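Local coordinates for protein alpha-galacturonidase (Bacillus subtilis, PDB 3FEF) that hydrolyses alpha-galacturonides, probably digalacturonate in nature, releasing alpha-D-galacturonate, with NAD+ and manganese as cofactors, at residues Gly115-Leu120 / Gln430-Met435; Leu156-Pro161 / Ala402-Asp407; Val329-Ala334 / Leu341-Asn346. All blocks are in the same frame, centred on the assembly; numbering follows the deposited sequence.

Contact 1. Residues Gly115-Leu120 / Gln430-Met435; sequences GIIRGL and QLFNDM
Met435, the residue that receives Ile117, has its backbone N shared between two carbonyls of its own helix: Leu431 O at 3.0 Å and, more weakly, Phe432 O. Its side chain, modelled as selenomethionine, bends at its third torsion (chi3 79°), and the folded end carries CE to 3.6 Å from CG1 of Ile117. One branch of the isoleucine does most of the work. Its CG1 lies beside the backbone N and passes obliquely over Met435, whose CB is 3.8 Å from it, while the terminal CD1 goes on to Phe432, 3.9 Å from its CD1. Leu120 adds a looser touch to the same ring, CD2 to CE1 of Phe432 at 4.3 Å. With an alanine in place of Ile117, a gap would probably open between the Phe432 ring and the Met435 methyl, leaving that methyl without its closest partner in 115-120. The axes of the two helical segments pass 10.9 Å apart at 38°. Phe415, edge-to-face with Phe432, and Val93 of helix 88-96, against Met435, extend the hydrophobic cluster. Side chain meets side chain through apolar atoms alone, which implies that complementary shape, rather than directed polar bonds, seats the C-terminal helix 425-435 on helix 112-136.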
ATOM      1  N   GLY A 115     -10.994  -2.019  29.572  1.00 26.10           N
ATOM      2  CA  GLY A 115      -9.830  -1.790  28.743  1.00 25.63           C
ATOM      3  C   GLY A 115      -9.914  -0.428  28.063  1.00 26.34           C
ATOM      4  O   GLY A 115      -8.951   0.325  28.064  1.00 25.15           O
ATOM      5  N   ILE A 116     -11.076  -0.110  27.501  1.00 25.11           N
ATOM      6  CA  ILE A 116     -11.290   1.155  26.801  1.00 24.22           C
ATOM      7  C   ILE A 116     -11.153   2.360  27.736  1.00 24.99           C
ATOM      8  O   ILE A 116     -10.427   3.305  27.440  1.00 24.47           O
ATOM      9  CB  ILE A 116     -12.692   1.207  26.171  1.00 27.36           C
ATOM     10  CG1 ILE A 116     -12.926  -0.015  25.267  1.00 31.46           C
ATOM     11  CG2 ILE A 116     -12.920   2.558  25.465  1.00 25.68           C
ATOM     12  CD1 ILE A 116     -12.659   0.185  23.798  1.00 31.93           C
ATOM     13  N   ILE A 117     -11.866   2.322  28.860  1.00 23.31           N
ATOM     14  CA  ILE A 117     -11.813   3.400  29.831  1.00 25.68           C
ATOM     15  C   ILE A 117     -10.386   3.536  30.343  1.00 27.87           C
ATOM     16  O   ILE A 117      -9.843   4.642  30.414  1.00 27.94           O
ATOM     17  CB  ILE A 117     -12.802   3.156  31.016  1.00 25.75           C
ATOM     18  CG1 ILE A 117     -14.235   3.125  30.491  1.00 25.16           C
ATOM     19  CG2 ILE A 117     -12.668   4.246  32.084  1.00 22.55           C
ATOM     20  CD1 ILE A 117     -14.678   4.439  29.852  1.00 29.93           C
ATOM     21  N   ARG A 118      -9.760   2.406  30.662  1.00 26.10           N
ATOM     22  CA  ARG A 118      -8.382   2.437  31.153  1.00 27.27           C
ATOM     23  C   ARG A 118      -7.419   3.049  30.128  1.00 27.82           C
ATOM     24  O   ARG A 118      -6.576   3.889  30.465  1.00 25.95           O
ATOM     25  CB  ARG A 118      -7.929   1.034  31.563  1.00 25.21           C
ATOM     26  CG  ARG A 118      -6.562   0.969  32.231  1.00 24.04           C
ATOM     27  CD  ARG A 118      -6.235  -0.499  32.489  1.00 27.55           C
ATOM     28  NE  ARG A 118      -4.839  -0.740  32.817  1.00 28.61           N
ATOM     29  CZ  ARG A 118      -4.440  -1.312  33.947  1.00 30.98           C
ATOM     30  NH1 ARG A 118      -5.349  -1.694  34.834  1.00 27.99           N
ATOM     31  NH2 ARG A 118      -3.144  -1.504  34.181  1.00 30.00           N
ATOM     32  N   GLY A 119      -7.553   2.635  28.874  1.00 27.46           N
ATOM     33  CA  GLY A 119      -6.698   3.182  27.831  1.00 27.59           C
ATOM     34  C   GLY A 119      -6.884   4.684  27.796  1.00 27.84           C
ATOM     35  O   GLY A 119      -5.927   5.461  27.749  1.00 29.01           O
ATOM     36  N   LEU A 120      -8.138   5.099  27.822  1.00 28.34           N
ATOM     37  CA  LEU A 120      -8.459   6.508  27.778  1.00 29.96           C
ATOM     38  C   LEU A 120      -7.672   7.266  28.858  1.00 29.58           C
ATOM     39  O   LEU A 120      -7.049   8.279  28.601  1.00 32.81           O
ATOM     40  CB  LEU A 120      -9.941   6.630  28.036  1.00 29.94           C
ATOM     41  CG  LEU A 120     -10.776   7.560  27.200  1.00 32.83           C
ATOM     42  CD1 LEU A 120     -10.257   7.630  25.762  1.00 31.29           C
ATOM     43  CD2 LEU A 120     -12.208   7.024  27.267  1.00 33.55           C
ATOM     44  N   GLN A 430     -24.944   5.455  29.179  1.00 33.59           N
ATOM     45  CA  GLN A 430     -25.017   5.738  30.600  1.00 34.44           C
ATOM     46  C   GLN A 430     -23.857   5.049  31.339  1.00 31.57           C
ATOM     47  O   GLN A 430     -23.134   5.681  32.121  1.00 30.51           O
ATOM     48  CB  GLN A 430     -26.375   5.312  31.156  1.00 37.61           C
ATOM     49  CG  GLN A 430     -26.574   5.696  32.614  1.00 43.04           C
ATOM     50  CD  GLN A 430     -26.699   7.198  32.794  1.00 46.07           C
ATOM     51  OE1 GLN A 430     -27.622   7.810  32.271  1.00 47.65           O
ATOM     52  NE2 GLN A 430     -25.761   7.797  33.530  1.00 47.46           N
ATOM     53  N   LEU A 431     -23.666   3.763  31.077  1.00 29.48           N
ATOM     54  CA  LEU A 431     -22.488   3.061  31.603  1.00 30.69           C
ATOM     55  C   LEU A 431     -21.193   3.820  31.278  1.00 29.24           C
ATOM     56  O   LEU A 431     -20.396   4.100  32.163  1.00 29.66           O
ATOM     57  CB  LEU A 431     -22.423   1.621  31.059  1.00 29.43           C
ATOM     58  CG  LEU A 431     -21.184   0.802  31.458  1.00 26.43           C
ATOM     59  CD1 LEU A 431     -21.095   0.698  32.957  1.00 28.10           C
ATOM     60  CD2 LEU A 431     -21.236  -0.577  30.840  1.00 24.94           C
ATOM     61  N   PHE A 432     -20.995   4.165  30.009  1.00 28.56           N
ATOM     62  CA  PHE A 432     -19.767   4.833  29.583  1.00 28.82           C
ATOM     63  C   PHE A 432     -19.526   6.134  30.356  1.00 30.67           C
ATOM     64  O   PHE A 432     -18.444   6.354  30.884  1.00 30.82           O
ATOM     65  CB  PHE A 432     -19.814   5.086  28.069  1.00 28.78           C
ATOM     66  CG  PHE A 432     -18.635   5.880  27.513  1.00 29.39           C
ATOM     67  CD1 PHE A 432     -17.431   5.263  27.227  1.00 30.57           C
ATOM     68  CD2 PHE A 432     -18.774   7.229  27.201  1.00 29.90           C
ATOM     69  CE1 PHE A 432     -16.365   5.988  26.680  1.00 32.47           C
ATOM     70  CE2 PHE A 432     -17.710   7.966  26.666  1.00 29.22           C
ATOM     71  CZ  PHE A 432     -16.512   7.349  26.402  1.00 30.44           C
ATOM     72  N   ASN A 433     -20.528   7.001  30.414  1.00 31.07           N
ATOM     73  CA  ASN A 433     -20.408   8.254  31.171  1.00 34.35           C
ATOM     74  C   ASN A 433     -20.120   8.046  32.662  1.00 34.12           C
ATOM     75  O   ASN A 433     -19.338   8.781  33.255  1.00 32.84           O
ATOM     76  CB  ASN A 433     -21.660   9.112  30.990  1.00 35.19           C
ATOM     77  CG  ASN A 433     -21.808   9.632  29.566  1.00 37.66           C
ATOM     78  OD1 ASN A 433     -20.819   9.799  28.849  1.00 36.91           O
ATOM     79  ND2 ASN A 433     -23.045   9.893  29.156  1.00 39.48           N
ATOM     80  N   ASP A 434     -20.746   7.037  33.261  1.00 35.33           N
ATOM     81  CA  ASP A 434     -20.493   6.723  34.667  1.00 36.74           C
ATOM     82  C   ASP A 434     -19.037   6.320  34.888  1.00 39.43           C
ATOM     83  O   ASP A 434     -18.427   6.681  35.899  1.00 39.94           O
ATOM     84  CB  ASP A 434     -21.429   5.621  35.156  1.00 35.44           C
ATOM     85  CG  ASP A 434     -22.857   6.106  35.345  1.00 38.76           C
ATOM     86  OD1 ASP A 434     -23.043   7.333  35.429  1.00 41.78           O
ATOM     87  OD2 ASP A 434     -23.800   5.280  35.400  1.00 39.60           O
HETATM   88  N   MSE A 435     -18.483   5.579  33.931  1.00 38.32           N
HETATM   89  CA  MSE A 435     -17.118   5.079  34.038  1.00 38.67           C
HETATM   90  C   MSE A 435     -16.098   6.188  33.815  1.00 39.47           C
HETATM   91  O   MSE A 435     -15.003   6.153  34.369  1.00 41.20           O
HETATM   92  CB  MSE A 435     -16.876   3.924  33.047  1.00 34.77           C
HETATM   93  CG  MSE A 435     -17.647   2.673  33.389  1.00 32.16           C
HETATM   94 SE   MSE A 435     -17.387   1.258  32.092  1.00 34.72          SE
HETATM   95  CE  MSE A 435     -15.628   0.608  32.672  1.00 32.53           C
TER

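Contact 2. Residues Leu156-Pro161 / Ala402-Asp407; sequences LYKVFP and AGLTKD
Leu404 reaches across to Lys158 and Val159 with its two methyl branches, one for each partner. The apolar part of the contact is therefore a division of labour at a single leucine. CD2 meets CG2 of Val159 at 3.7 Å; this is the valine branch that lies beside the backbone N. CD1 takes the aliphatic part of Lys158 instead, coming within 3.7 Å of its CE and 4.1 Å of its CB. The lysine chain curls round this methyl because it is bent at both of its last torsions (chi3 78°, chi4 76°). Val123 of helix 112-136 also touches Leu404, and Arg131 of that helix touches Val159.

The charged part sits at the end of the same lysine. Its NZ forms a salt bridge with OD1 of Asp401, one turn before Thr405 on helix 383-405, so that carbon and charge both draw Lys158 onto that helix.

The backbone bonds belong to the segments' own turns. Asp407 N reaches back to Ala402 O at 2.9 Å and, with Lys406 at positive phi (50°), completes a Schellman motif. Asp407 then serves as N-cap of helix 408-417, its OD1 accepting from Leu410 N. Phe160 N, bonded to Leu156 O at 2.9 Å, closes the last turn of helix 149-159.

That helix is the connection of a beta-alpha-beta crossover between strands 141-144 and 164-167 of the Rossmann-type sheet, and 383-405 belongs to the C-terminal family domain. The chemistry implies a small, partly solvent-accessible joint between the two domains, in which one lysine supplies grease from its methylenes and a charge pairing from its tip.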
ATOM      1  N   LEU A 156       2.966   6.487  22.538  1.00 24.04           N
ATOM      2  CA  LEU A 156       4.378   6.846  22.451  1.00 23.42           C
ATOM      3  C   LEU A 156       4.759   7.285  21.016  1.00 25.68           C
ATOM      4  O   LEU A 156       5.377   8.335  20.815  1.00 23.24           O
ATOM      5  CB  LEU A 156       5.264   5.685  22.937  1.00 21.85           C
ATOM      6  CG  LEU A 156       5.135   5.350  24.422  1.00 21.90           C
ATOM      7  CD1 LEU A 156       6.072   4.216  24.876  1.00 19.17           C
ATOM      8  CD2 LEU A 156       5.366   6.635  25.256  1.00 23.14           C
ATOM      9  N   TYR A 157       4.406   6.471  20.019  1.00 25.11           N
ATOM     10  CA  TYR A 157       4.795   6.769  18.648  1.00 23.85           C
ATOM     11  C   TYR A 157       4.039   7.960  18.065  1.00 25.47           C
ATOM     12  O   TYR A 157       4.583   8.695  17.244  1.00 25.13           O
ATOM     13  CB  TYR A 157       4.627   5.539  17.730  1.00 23.70           C
ATOM     14  CG  TYR A 157       5.769   4.557  17.855  1.00 21.55           C
ATOM     15  CD1 TYR A 157       5.719   3.525  18.784  1.00 16.91           C
ATOM     16  CD2 TYR A 157       6.907   4.682  17.073  1.00 18.53           C
ATOM     17  CE1 TYR A 157       6.763   2.627  18.924  1.00 16.03           C
ATOM     18  CE2 TYR A 157       7.974   3.773  17.202  1.00 19.62           C
ATOM     19  CZ  TYR A 157       7.883   2.755  18.133  1.00 18.98           C
ATOM     20  OH  TYR A 157       8.915   1.852  18.291  1.00 20.56           O
ATOM     21  N   LYS A 158       2.789   8.135  18.471  1.00 24.67           N
ATOM     22  CA  LYS A 158       1.982   9.227  17.953  1.00 27.67           C
ATOM     23  C   LYS A 158       2.523  10.553  18.457  1.00 27.77           C
ATOM     24  O   LYS A 158       2.519  11.562  17.745  1.00 30.41           O
ATOM     25  CB  LYS A 158       0.511   9.075  18.351  1.00 26.05           C
ATOM     26  CG  LYS A 158      -0.226   7.947  17.631  1.00 26.78           C
ATOM     27  CD  LYS A 158      -1.642   7.730  18.203  1.00 26.05           C
ATOM     28  CE  LYS A 158      -2.624   8.783  17.706  1.00 29.15           C
ATOM     29  NZ  LYS A 158      -3.048   8.526  16.281  1.00 28.83           N
ATOM     30  N   VAL A 159       3.007  10.553  19.681  1.00 26.13           N
ATOM     31  CA  VAL A 159       3.451  11.796  20.281  1.00 28.48           C
ATOM     32  C   VAL A 159       4.927  12.063  19.984  1.00 29.91           C
ATOM     33  O   VAL A 159       5.346  13.214  19.859  1.00 30.25           O
ATOM     34  CB  VAL A 159       3.189  11.798  21.796  1.00 27.12           C
ATOM     35  CG1 VAL A 159       3.692  13.093  22.424  1.00 24.67           C
ATOM     36  CG2 VAL A 159       1.700  11.599  22.052  1.00 23.05           C
ATOM     37  N   PHE A 160       5.706  10.995  19.846  1.00 28.51           N
ATOM     38  CA  PHE A 160       7.126  11.108  19.468  1.00 26.38           C
ATOM     39  C   PHE A 160       7.402  10.093  18.363  1.00 28.21           C
ATOM     40  O   PHE A 160       7.825   8.965  18.646  1.00 29.32           O
ATOM     41  CB  PHE A 160       7.984  10.833  20.704  1.00 26.22           C
ATOM     42  CG  PHE A 160       9.476  10.838  20.454  1.00 26.28           C
ATOM     43  CD1 PHE A 160      10.027  11.473  19.336  1.00 23.83           C
ATOM     44  CD2 PHE A 160      10.328  10.243  21.371  1.00 24.62           C
ATOM     45  CE1 PHE A 160      11.392  11.472  19.113  1.00 24.48           C
ATOM     46  CE2 PHE A 160      11.709  10.242  21.164  1.00 26.55           C
ATOM     47  CZ  PHE A 160      12.245  10.866  20.028  1.00 23.81           C
ATOM     48  N   PRO A 161       7.124  10.474  17.099  1.00 28.81           N
ATOM     49  CA  PRO A 161       7.242   9.529  15.970  1.00 27.43           C
ATOM     50  C   PRO A 161       8.599   8.867  15.876  1.00 26.22           C
ATOM     51  O   PRO A 161       8.689   7.718  15.436  1.00 25.14           O
ATOM     52  CB  PRO A 161       6.975  10.406  14.731  1.00 25.48           C
ATOM     53  CG  PRO A 161       6.003  11.477  15.263  1.00 27.52           C
ATOM     54  CD  PRO A 161       6.470  11.739  16.704  1.00 29.14           C
ATOM     55  N   ALA A 402      -8.850   9.578  20.481  1.00 26.22           N
ATOM     56  CA  ALA A 402      -9.801  10.184  21.400  1.00 27.26           C
ATOM     57  C   ALA A 402      -9.077  10.776  22.604  1.00 31.26           C
ATOM     58  O   ALA A 402      -9.360  11.910  23.023  1.00 30.16           O
ATOM     59  CB  ALA A 402     -10.860   9.187  21.846  1.00 24.31           C
ATOM     60  N   GLY A 403      -8.139  10.015  23.156  1.00 29.81           N
ATOM     61  CA  GLY A 403      -7.369  10.479  24.308  1.00 30.22           C
ATOM     62  C   GLY A 403      -6.556  11.727  24.035  1.00 31.34           C
ATOM     63  O   GLY A 403      -6.616  12.669  24.794  1.00 34.08           O
ATOM     64  N   LEU A 404      -5.800  11.746  22.942  1.00 32.72           N
ATOM     65  CA  LEU A 404      -4.975  12.914  22.604  1.00 35.50           C
ATOM     66  C   LEU A 404      -5.772  14.182  22.255  1.00 37.93           C
ATOM     67  O   LEU A 404      -5.282  15.305  22.429  1.00 38.67           O
ATOM     68  CB  LEU A 404      -4.023  12.584  21.452  1.00 34.02           C
ATOM     69  CG  LEU A 404      -2.915  11.587  21.806  1.00 35.13           C
ATOM     70  CD1 LEU A 404      -2.235  11.095  20.553  1.00 35.83           C
ATOM     71  CD2 LEU A 404      -1.910  12.211  22.779  1.00 31.89           C
ATOM     72  N   THR A 405      -6.989  14.004  21.760  1.00 38.50           N
ATOM     73  CA  THR A 405      -7.809  15.135  21.342  1.00 40.19           C
ATOM     74  C   THR A 405      -9.002  15.343  22.269  1.00 40.13           C
ATOM     75  O   THR A 405      -9.865  16.145  21.982  1.00 40.23           O
ATOM     76  CB  THR A 405      -8.313  14.979  19.880  1.00 40.08           C
ATOM     77  OG1 THR A 405      -9.271  13.915  19.807  1.00 40.20           O
ATOM     78  CG2 THR A 405      -7.143  14.688  18.919  1.00 39.07           C
ATOM     79  N   LYS A 406      -9.037  14.615  23.379  1.00 42.61           N
ATOM     80  CA  LYS A 406     -10.144  14.689  24.334  1.00 44.63           C
ATOM     81  C   LYS A 406     -11.531  14.564  23.693  1.00 45.45           C
ATOM     82  O   LYS A 406     -12.486  15.223  24.108  1.00 46.15           O
ATOM     83  CB  LYS A 406     -10.053  15.979  25.145  1.00 48.08           C
ATOM     84  CG  LYS A 406      -8.884  15.998  26.116  1.00 51.73           C
ATOM     85  CD  LYS A 406      -8.467  17.429  26.430  1.00 54.16           C
ATOM     86  CE  LYS A 406      -7.657  17.474  27.708  1.00 54.55           C
ATOM     87  NZ  LYS A 406      -8.425  16.853  28.818  1.00 56.44           N
ATOM     88  N   ASP A 407     -11.637  13.704  22.689  1.00 43.61           N
ATOM     89  CA  ASP A 407     -12.882  13.523  21.962  1.00 39.72           C
ATOM     90  C   ASP A 407     -13.656  12.313  22.482  1.00 37.58           C
ATOM     91  O   ASP A 407     -13.511  11.208  21.969  1.00 33.86           O
ATOM     92  CB  ASP A 407     -12.560  13.354  20.483  1.00 40.36           C
ATOM     93  CG  ASP A 407     -13.786  13.136  19.633  1.00 39.90           C
ATOM     94  OD1 ASP A 407     -14.896  12.961  20.167  1.00 39.80           O
ATOM     95  OD2 ASP A 407     -13.623  13.135  18.406  1.00 42.60           O
TER

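Contact 3. Residues Val329-Ala334 / Leu341-Asn346; sequences VNIIAA and LVTNVN
Ile331 and Leu341 are brought together by complementary torsions: the isoleucine's CG1 stands anti to its carbonyl carbon with CD1 fully extended beyond it (chi2 180°), whereas the leucine's CG is anti to the backbone N (chi1 174°). The two side chains meet at about a right angle, CD2 of Leu341 lying 3.8 Å from CG1 of Ile331. Further along the same isoleucine, CD1 comes to 4.0 Å from CG2 of Thr343, a methyl held between that residue's backbone N and carbonyl carbon. A looser touch of 4.5 Å joins Ile331 CD1 to Val345 CG1. Leu341 also fills the space next to Ala334, CB to CB at 4.1 Å, and its CD2 is 4.2 Å from CB of Asn330.

The strand follows the usual alternation: Leu341, Thr343 and Val345 point toward the helix, while Asn344 points away and gives its ND2 to OE2 of Glu363.

The axes of the two segments are 9.4 Å apart at 137°, the chain having turned back after helix 328-335. Strand 341-348 pairs antiparallel with strand 361-369, and Val342 packs on Phe367 of the second subunit. On the helix, Val329 rests against Leu22 and Leu26 of helix 18-28, while Asn330, bonded to Glu327, touches Arg31 of the probable NAD+-binding region, placing the helix between this sheet and the Rossmann-type domain.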
ATOM      1  N   VAL A 329      15.930  -7.995  30.621  1.00 27.32           N
ATOM      2  CA  VAL A 329      17.380  -7.844  30.715  1.00 26.46           C
ATOM      3  C   VAL A 329      18.159  -8.463  29.553  1.00 24.91           C
ATOM      4  O   VAL A 329      19.180  -7.920  29.119  1.00 24.44           O
ATOM      5  CB  VAL A 329      17.869  -8.399  32.038  1.00 28.21           C
ATOM      6  CG1 VAL A 329      19.401  -8.447  32.071  1.00 27.40           C
ATOM      7  CG2 VAL A 329      17.304  -7.540  33.175  1.00 28.76           C
ATOM      8  N   ASN A 330      17.698  -9.613  29.072  1.00 23.11           N
ATOM      9  CA  ASN A 330      18.245 -10.202  27.870  1.00 22.99           C
ATOM     10  C   ASN A 330      18.095  -9.244  26.686  1.00 21.81           C
ATOM     11  O   ASN A 330      19.000  -9.107  25.866  1.00 20.93           O
ATOM     12  CB  ASN A 330      17.535 -11.516  27.549  1.00 29.47           C
ATOM     13  CG  ASN A 330      17.936 -12.640  28.495  1.00 37.41           C
ATOM     14  OD1 ASN A 330      18.952 -12.554  29.185  1.00 38.81           O
ATOM     15  ND2 ASN A 330      17.140 -13.708  28.523  1.00 38.37           N
ATOM     16  N   ILE A 331      16.948  -8.572  26.621  1.00 22.13           N
ATOM     17  CA  ILE A 331      16.661  -7.659  25.540  1.00 23.46           C
ATOM     18  C   ILE A 331      17.553  -6.444  25.661  1.00 23.94           C
ATOM     19  O   ILE A 331      18.075  -5.949  24.663  1.00 24.33           O
ATOM     20  CB  ILE A 331      15.178  -7.210  25.528  1.00 24.51           C
ATOM     21  CG1 ILE A 331      14.257  -8.375  25.138  1.00 24.52           C
ATOM     22  CG2 ILE A 331      14.979  -6.053  24.551  1.00 22.30           C
ATOM     23  CD1 ILE A 331      12.778  -7.980  25.119  1.00 23.65           C
ATOM     24  N   ILE A 332      17.747  -5.966  26.883  1.00 23.08           N
ATOM     25  CA  ILE A 332      18.643  -4.830  27.089  1.00 23.24           C
ATOM     26  C   ILE A 332      20.073  -5.205  26.665  1.00 24.21           C
ATOM     27  O   ILE A 332      20.743  -4.464  25.936  1.00 25.96           O
ATOM     28  CB  ILE A 332      18.629  -4.375  28.561  1.00 24.51           C
ATOM     29  CG1 ILE A 332      17.266  -3.783  28.914  1.00 24.46           C
ATOM     30  CG2 ILE A 332      19.773  -3.391  28.842  1.00 22.79           C
ATOM     31  CD1 ILE A 332      17.034  -3.604  30.443  1.00 23.91           C
ATOM     32  N   ALA A 333      20.549  -6.363  27.111  1.00 25.70           N
ATOM     33  CA  ALA A 333      21.882  -6.819  26.689  1.00 27.99           C
ATOM     34  C   ALA A 333      22.002  -6.866  25.154  1.00 26.38           C
ATOM     35  O   ALA A 333      23.015  -6.469  24.589  1.00 23.56           O
ATOM     36  CB  ALA A 333      22.212  -8.180  27.289  1.00 24.73           C
ATOM     37  N   ALA A 334      20.962  -7.356  24.483  1.00 27.06           N
ATOM     38  CA  ALA A 334      21.022  -7.467  23.026  1.00 25.26           C
ATOM     39  C   ALA A 334      21.072  -6.057  22.430  1.00 24.96           C
ATOM     40  O   ALA A 334      21.775  -5.798  21.458  1.00 25.54           O
ATOM     41  CB  ALA A 334      19.820  -8.228  22.500  1.00 23.51           C
ATOM     42  N   LEU A 341      19.267 -11.626  19.661  1.00 29.05           N
ATOM     43  CA  LEU A 341      18.154 -12.324  20.245  1.00 29.84           C
ATOM     44  C   LEU A 341      16.981 -12.244  19.301  1.00 28.22           C
ATOM     45  O   LEU A 341      16.816 -11.244  18.628  1.00 26.33           O
ATOM     46  CB  LEU A 341      17.801 -11.656  21.583  1.00 30.41           C
ATOM     47  CG  LEU A 341      16.568 -12.103  22.350  1.00 31.58           C
ATOM     48  CD1 LEU A 341      16.717 -13.541  22.818  1.00 33.58           C
ATOM     49  CD2 LEU A 341      16.337 -11.176  23.538  1.00 32.78           C
ATOM     50  N   VAL A 342      16.196 -13.315  19.235  1.00 26.65           N
ATOM     51  CA  VAL A 342      14.900 -13.311  18.551  1.00 25.31           C
ATOM     52  C   VAL A 342      13.836 -13.602  19.604  1.00 23.67           C
ATOM     53  O   VAL A 342      13.851 -14.661  20.211  1.00 23.75           O
ATOM     54  CB  VAL A 342      14.837 -14.355  17.397  1.00 25.59           C
ATOM     55  CG1 VAL A 342      13.414 -14.542  16.902  1.00 22.46           C
ATOM     56  CG2 VAL A 342      15.736 -13.915  16.222  1.00 24.55           C
ATOM     57  N   THR A 343      12.957 -12.635  19.873  1.00 21.84           N
ATOM     58  CA  THR A 343      11.891 -12.825  20.874  1.00 22.62           C
ATOM     59  C   THR A 343      10.669 -11.997  20.474  1.00 21.13           C
ATOM     60  O   THR A 343      10.743 -11.194  19.544  1.00 20.46           O
ATOM     61  CB  THR A 343      12.374 -12.513  22.328  1.00 23.17           C
ATOM     62  OG1 THR A 343      11.398 -12.952  23.281  1.00 23.87           O
ATOM     63  CG2 THR A 343      12.611 -11.037  22.518  1.00 20.86           C
ATOM     64  N   ASN A 344       9.529 -12.224  21.116  1.00 21.32           N
ATOM     65  CA  ASN A 344       8.306 -11.574  20.650  1.00 23.25           C
ATOM     66  C   ASN A 344       8.166 -10.226  21.328  1.00 26.05           C
ATOM     67  O   ASN A 344       8.400 -10.111  22.541  1.00 21.97           O
ATOM     68  CB  ASN A 344       7.058 -12.426  20.923  1.00 24.46           C
ATOM     69  CG  ASN A 344       6.942 -12.838  22.384  1.00 28.99           C
ATOM     70  OD1 ASN A 344       7.786 -13.580  22.906  1.00 27.54           O
ATOM     71  ND2 ASN A 344       5.893 -12.361  23.052  1.00 29.97           N
ATOM     72  N   VAL A 345       7.782  -9.217  20.547  1.00 20.71           N
ATOM     73  CA  VAL A 345       7.592  -7.889  21.074  1.00 21.56           C
ATOM     74  C   VAL A 345       6.475  -7.139  20.351  1.00 23.01           C
ATOM     75  O   VAL A 345       6.042  -7.511  19.261  1.00 22.22           O
ATOM     76  CB  VAL A 345       8.876  -7.048  20.934  1.00 24.43           C
ATOM     77  CG1 VAL A 345      10.069  -7.763  21.563  1.00 27.37           C
ATOM     78  CG2 VAL A 345       9.148  -6.761  19.486  1.00 22.58           C
ATOM     79  N   ASN A 346       6.053  -6.043  20.963  1.00 20.60           N
ATOM     80  CA  ASN A 346       5.040  -5.189  20.411  1.00 21.19           C
ATOM     81  C   ASN A 346       5.671  -3.963  19.747  1.00 23.21           C
ATOM     82  O   ASN A 346       6.430  -3.238  20.372  1.00 23.29           O
ATOM     83  CB  ASN A 346       4.060  -4.785  21.520  1.00 19.73           C
ATOM     84  CG  ASN A 346       3.134  -5.916  21.908  1.00 22.29           C
ATOM     85  OD1 ASN A 346       1.975  -5.925  21.503  1.00 25.34           O
ATOM     86  ND2 ASN A 346       3.641  -6.897  22.671  1.00 21.56           N
TER

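How the contacts relate
Contacts 1 and 2 are neighbours, their centres 18 Å apart: CD1 of Leu120 lies 4.1 Å from N of Gly403, so helix 112-136 passes directly from the C-terminal helix to helix 383-405. Contact 3 stands apart, 34 Å from contact 1 between centres and on the opposite side of the chain's centre; contact 2 comes closer, with nearest atoms about 6 Å away. Along the sequence the three are nested, contact 3 inside contact 2 inside contact 1. Contacts 1 and 2 lie away from the metal and NAD+ sites. In contact 3 the side chain of Val345 is about 12 Å from the magnesium ion, which is bound at Cys169 and His206.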